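Local coordinates for methyl-coenzyme M reductase subunit beta (PDB 1E6Y), which forms, with its partner subunits, the nickel enzyme that makes methane from methyl-coenzyme M and coenzyme B in the last step of methanogenesis, at residues A78-E83 with M139-T144; K282-P285 with N289-K292. All coordinates share one frame; numbering follows the deposited sequence.

Overall arrangement
From the N terminus, the chain first enters contact 1 at the start of helix 78-89. It then runs through strands 98-102 and 107-111 and helix 114-118, and returns along helix 125-141, whose end closes a loop of 55 residues. Contact 2 comes much later and is local: only three residues separate its segments, at the turn of the hairpin 278-283/289-293. The two lie in series, neither enclosing nor crossing the other, on opposite sides of the chain's centre, with their centres about 73 Å apart. Contact 1 joins two helices of the N-terminal domain, while contact 2 pairs two strands of the C-terminal domain. Both lie away from the coenzyme sites.

Contact 1 of 2, residues A78-E83 with M139-T144; sequences ADAIAE and MDMFGT
Ala80 and Ile81, the two residues that receive Met141, sit on a helical turn held by the backbone bond from Ala82 N to Ala78 O, 2.8 Å long. Between 78-83 and 139-144 the contact is wholly apolar. Met141 reaches across with CG anti to its backbone N (chi1 -178°), and the chain runs straight on through chi2 before bending at chi3 (-77°). That bend lays the thioether against helix 78-89: the methyl CE stops 3.6 Å from Ala80 CB, and SD lies 3.6 Å from Ile81 CG1. CE is also close to Ile81 CG1, at 3.8 Å, so the end of the methionine rests against both an alanine methyl and an isoleucine branch. The side chains of Ile81 and Met141 cross at about a right angle. The branch doing the touching is CG1-CD1, with CD1 a looser 4.2 Å from SD.

Behind the sulfur, Met141 CG packs over one face of the Phe142 ring, 3.8 Å above its plane and offset toward the rim, and that ring in turn stacks with Tyr72. The chain then leaves the helix through a Schellman motif: Thr144 N bonds to Met139 O, Gly143 supplies the positive phi, and its own N makes a weak bond to Asp140 O. Loop residues Ile74 and Asn77 pack against Ile81 and Met141, respectively. The nearest CA atoms of the two segments, those of Ile81 and Met141, are 8.1 Å apart, and the chemistry implies a small dispersion contact made by the methionine thioether, without directional bonds of its own.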
loop_
_atom_site.group_PDB
_atom_site.type_symbol
_atom_site.label_atom_id
_atom_site.label_comp_id
_atom_site.label_asym_id
_atom_site.label_seq_id
_atom_site.Cartn_x
_atom_site.Cartn_y
_atom_site.Cartn_z
ATOM N N ALA E 78 -10.019 15.926 -35.254
ATOM C CA ALA E 78 -9.760 16.570 -33.967
ATOM C C ALA E 78 -10.745 17.686 -33.625
ATOM O O ALA E 78 -11.140 17.836 -32.467
ATOM C CB ALA E 78 -8.337 17.107 -33.929
ATOM N N ASP E 79 -11.122 18.477 -34.626
ATOM C CA ASP E 79 -12.051 19.583 -34.413
ATOM C C ASP E 79 -13.454 19.103 -34.053
ATOM O O ASP E 79 -14.078 19.632 -33.133
ATOM C CB ASP E 79 -12.110 20.476 -35.653
ATOM C CG ASP E 79 -10.918 21.403 -35.754
ATOM O OD1 ASP E 79 -10.644 22.138 -34.779
ATOM O OD2 ASP E 79 -10.241 21.382 -36.803
ATOM N N ALA E 80 -13.941 18.102 -34.781
ATOM C CA ALA E 80 -15.251 17.518 -34.508
ATOM C C ALA E 80 -15.248 16.821 -33.147
ATOM O O ALA E 80 -16.209 16.927 -32.380
ATOM C CB ALA E 80 -15.623 16.532 -35.607
ATOM N N ILE E 81 -14.128 16.184 -32.821
ATOM C CA ILE E 81 -13.966 15.535 -31.527
ATOM C C ILE E 81 -13.972 16.562 -30.393
ATOM O O ILE E 81 -14.739 16.425 -29.440
ATOM C CB ILE E 81 -12.667 14.691 -31.492
ATOM C CG1 ILE E 81 -12.846 13.458 -32.385
ATOM C CG2 ILE E 81 -12.334 14.270 -30.057
ATOM C CD1 ILE E 81 -11.605 12.604 -32.525
ATOM N N ALA E 82 -13.239 17.658 -30.578
ATOM C CA ALA E 82 -13.217 18.747 -29.602
ATOM C C ALA E 82 -14.616 19.313 -29.353
ATOM O O ALA E 82 -14.994 19.566 -28.207
ATOM C CB ALA E 82 -12.277 19.856 -30.073
ATOM N N GLU E 83 -15.390 19.474 -30.424
ATOM C CA GLU E 83 -16.754 20.000 -30.332
ATOM C C GLU E 83 -17.629 19.102 -29.473
ATOM O O GLU E 83 -18.351 19.575 -28.594
ATOM C CB GLU E 83 -17.391 20.099 -31.720
ATOM C CG GLU E 83 -16.808 21.152 -32.639
ATOM C CD GLU E 83 -17.373 21.055 -34.050
ATOM O OE1 GLU E 83 -18.615 20.939 -34.191
ATOM O OE2 GLU E 83 -16.574 21.071 -35.016
ATOM N N MET E 139 -16.581 6.432 -29.552
ATOM C CA MET E 139 -17.534 5.338 -29.712
ATOM C C MET E 139 -18.599 5.703 -30.744
ATOM O O MET E 139 -18.889 4.925 -31.651
ATOM C CB MET E 139 -18.202 5.024 -28.371
ATOM C CG MET E 139 -18.618 3.569 -28.201
ATOM S SD MET E 139 -17.217 2.467 -27.925
ATOM C CE MET E 139 -16.655 3.032 -26.310
ATOM N N ASP E 140 -19.104 6.928 -30.649
ATOM C CA ASP E 140 -20.149 7.413 -31.549
ATOM C C ASP E 140 -19.628 7.738 -32.944
ATOM O O ASP E 140 -20.204 7.312 -33.943
ATOM C CB ASP E 140 -20.814 8.657 -30.956
ATOM C CG ASP E 140 -21.730 8.334 -29.793
ATOM O OD1 ASP E 140 -22.285 7.215 -29.748
ATOM O OD2 ASP E 140 -21.905 9.209 -28.922
ATOM N N MET E 141 -18.529 8.487 -33.003
ATOM C CA MET E 141 -18.016 9.021 -34.262
ATOM C C MET E 141 -17.586 7.925 -35.227
ATOM O O MET E 141 -17.761 8.050 -36.441
ATOM C CB MET E 141 -16.834 9.956 -33.992
ATOM C CG MET E 141 -16.256 10.608 -35.234
ATOM S SD MET E 141 -15.039 11.860 -34.817
ATOM C CE MET E 141 -16.113 13.204 -34.298
ATOM N N PHE E 142 -17.051 6.840 -34.680
ATOM C CA PHE E 142 -16.474 5.787 -35.502
ATOM C C PHE E 142 -17.292 4.500 -35.463
ATOM O O PHE E 142 -16.874 3.475 -36.000
ATOM C CB PHE E 142 -15.029 5.531 -35.073
ATOM C CG PHE E 142 -14.135 6.732 -35.230
ATOM C CD1 PHE E 142 -13.881 7.569 -34.147
ATOM C CD2 PHE E 142 -13.606 7.063 -36.475
ATOM C CE1 PHE E 142 -13.118 8.725 -34.302
ATOM C CE2 PHE E 142 -12.842 8.216 -36.642
ATOM C CZ PHE E 142 -12.597 9.050 -35.552
ATOM N N GLY E 143 -18.475 4.580 -34.854
ATOM C CA GLY E 143 -19.439 3.491 -34.914
ATOM C C GLY E 143 -18.945 2.175 -34.346
ATOM O O GLY E 143 -19.209 1.110 -34.906
ATOM N N THR E 144 -18.271 2.245 -33.202
ATOM C CA THR E 144 -17.654 1.073 -32.595
ATOM C C THR E 144 -18.697 0.029 -32.197
ATOM O O THR E 144 -19.696 0.353 -31.556
ATOM C CB THR E 144 -16.841 1.475 -31.352
ATOM O OG1 THR E 144 -15.945 2.541 -31.695
ATOM C CG2 THR E 144 -16.037 0.295 -30.827
#

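Contact 2 of 2, residues K282-P285 with N289-K292; sequences KTAP and NFYK
Lys282 and Phe290 are brought together by the bends of the lysine: CG stands anti to the backbone N (chi1 -168°), then turns at chi3 (86°) and chi4 (-66°) curl the ammonium back to the ring. NZ comes to 3.4 Å from Phe290 CD1 on an oblique approach, and its charge is met by a salt bridge to Glu230 of the gamma subunit. Arg234 of the gamma subunit packs on both Lys282 and Phe290, placing this face of the hairpin at the subunit interface. Ala284 CB reaches the same phenylalanine side chain, 3.8 Å from Phe290 CE1.

Beneath these side chains the backbones of Lys282 and Phe290 form an antiparallel hydrogen-bonded pair. Phe290 N donates to Lys282 O at 2.8 Å, nearly in line with that carbonyl, whereas the return bond from Lys282 N to Phe290 O is longer, 3.2 Å.

One residue along, Thr283 and Asn289 make a non-hydrogen-bonded pair, CA to CA 4.5 Å, with side chains side by side on the other face of the ribbon. The hydroxyl OG1 of Thr283 donates to Asn289 OD1 at 2.8 Å, adding a side-chain link where the backbone provides none. A leucine in place of Asn289 would probably leave the Thr283 hydroxyl without this acceptor and free to turn.

The pair closes the tip of the two-stranded hairpin 278-283/289-293, which leads into helix 296-318. Tyr291 ties the second strand by a backbone hydrogen bond to Thr339, at the end of helix 323-339.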
loop_
_atom_site.group_PDB
_atom_site.type_symbol
_atom_site.label_atom_id
_atom_site.label_comp_id
_atom_site.label_asym_id
_atom_site.label_seq_id
_atom_site.Cartn_x
_atom_site.Cartn_y
_atom_site.Cartn_z
ATOM N N LYS E 282 26.239 39.744 19.796
ATOM C CA LYS E 282 27.430 39.667 20.631
ATOM C C LYS E 282 28.646 39.407 19.747
ATOM O O LYS E 282 28.528 38.820 18.668
ATOM C CB LYS E 282 27.278 38.543 21.663
ATOM C CG LYS E 282 28.325 38.565 22.768
ATOM C CD LYS E 282 28.088 37.476 23.813
ATOM C CE LYS E 282 28.719 36.152 23.402
ATOM N NZ LYS E 282 28.062 35.587 22.191
ATOM N N THR E 283 29.796 39.923 20.166
ATOM C CA THR E 283 31.048 39.648 19.474
ATOM C C THR E 283 31.908 38.701 20.300
ATOM O O THR E 283 32.085 38.888 21.505
ATOM C CB THR E 283 31.836 40.944 19.193
ATOM O OG1 THR E 283 31.033 41.821 18.393
ATOM C CG2 THR E 283 33.119 40.641 18.438
ATOM N N ALA E 284 32.370 37.641 19.648
ATOM C CA ALA E 284 33.234 36.644 20.265
ATOM C C ALA E 284 34.685 37.135 20.317
ATOM O O ALA E 284 35.042 38.102 19.638
ATOM C CB ALA E 284 33.146 35.359 19.474
ATOM N N PRO E 285 35.546 36.458 21.103
ATOM C CA PRO E 285 36.949 36.873 21.251
ATOM C C PRO E 285 37.731 37.033 19.945
ATOM O O PRO E 285 38.572 37.926 19.831
ATOM C CB PRO E 285 37.542 35.783 22.141
ATOM C CG PRO E 285 36.398 35.396 23.018
ATOM C CD PRO E 285 35.178 35.446 22.113
ATOM N N ASN E 289 31.219 38.088 14.819
ATOM C CA ASN E 289 29.948 38.660 15.256
ATOM C C ASN E 289 28.811 37.647 15.175
ATOM O O ASN E 289 28.485 37.144 14.097
ATOM C CB ASN E 289 29.593 39.881 14.403
ATOM C CG ASN E 289 30.600 41.001 14.543
ATOM O OD1 ASN E 289 30.882 41.460 15.649
ATOM N ND2 ASN E 289 31.173 41.426 13.424
ATOM N N PHE E 290 28.229 37.337 16.330
ATOM C CA PHE E 290 27.003 36.554 16.393
ATOM C C PHE E 290 25.830 37.502 16.187
ATOM O O PHE E 290 25.648 38.447 16.957
ATOM C CB PHE E 290 26.871 35.869 17.757
ATOM C CG PHE E 290 27.872 34.767 17.990
ATOM C CD1 PHE E 290 28.823 34.875 19.002
ATOM C CD2 PHE E 290 27.827 33.596 17.238
ATOM C CE1 PHE E 290 29.710 33.833 19.264
ATOM C CE2 PHE E 290 28.711 32.545 17.494
ATOM C CZ PHE E 290 29.654 32.666 18.508
ATOM N N TYR E 291 25.061 37.276 15.127
ATOM C CA TYR E 291 23.911 38.122 14.829
ATOM C C TYR E 291 22.650 37.624 15.520
ATOM O O TYR E 291 22.603 36.495 16.008
ATOM C CB TYR E 291 23.681 38.196 13.317
ATOM C CG TYR E 291 24.682 39.068 12.597
ATOM C CD1 TYR E 291 25.970 38.609 12.331
ATOM C CD2 TYR E 291 24.371 40.385 12.264
ATOM C CE1 TYR E 291 26.928 39.443 11.764
ATOM C CE2 TYR E 291 25.319 41.229 11.699
ATOM C CZ TYR E 291 26.596 40.753 11.454
ATOM O OH TYR E 291 27.545 41.596 10.928
ATOM N N LYS E 292 21.674 38.519 15.653
ATOM C CA LYS E 292 20.328 38.150 16.080
ATOM C C LYS E 292 19.326 38.649 15.042
ATOM O O LYS E 292 19.565 39.659 14.375
ATOM C CB LYS E 292 20.001 38.762 17.446
ATOM C CG LYS E 292 20.002 40.282 17.465
ATOM C CD LYS E 292 19.689 40.819 18.850
ATOM C CE LYS E 292 19.909 42.324 18.920
ATOM N NZ LYS E 292 19.521 42.876 20.251
#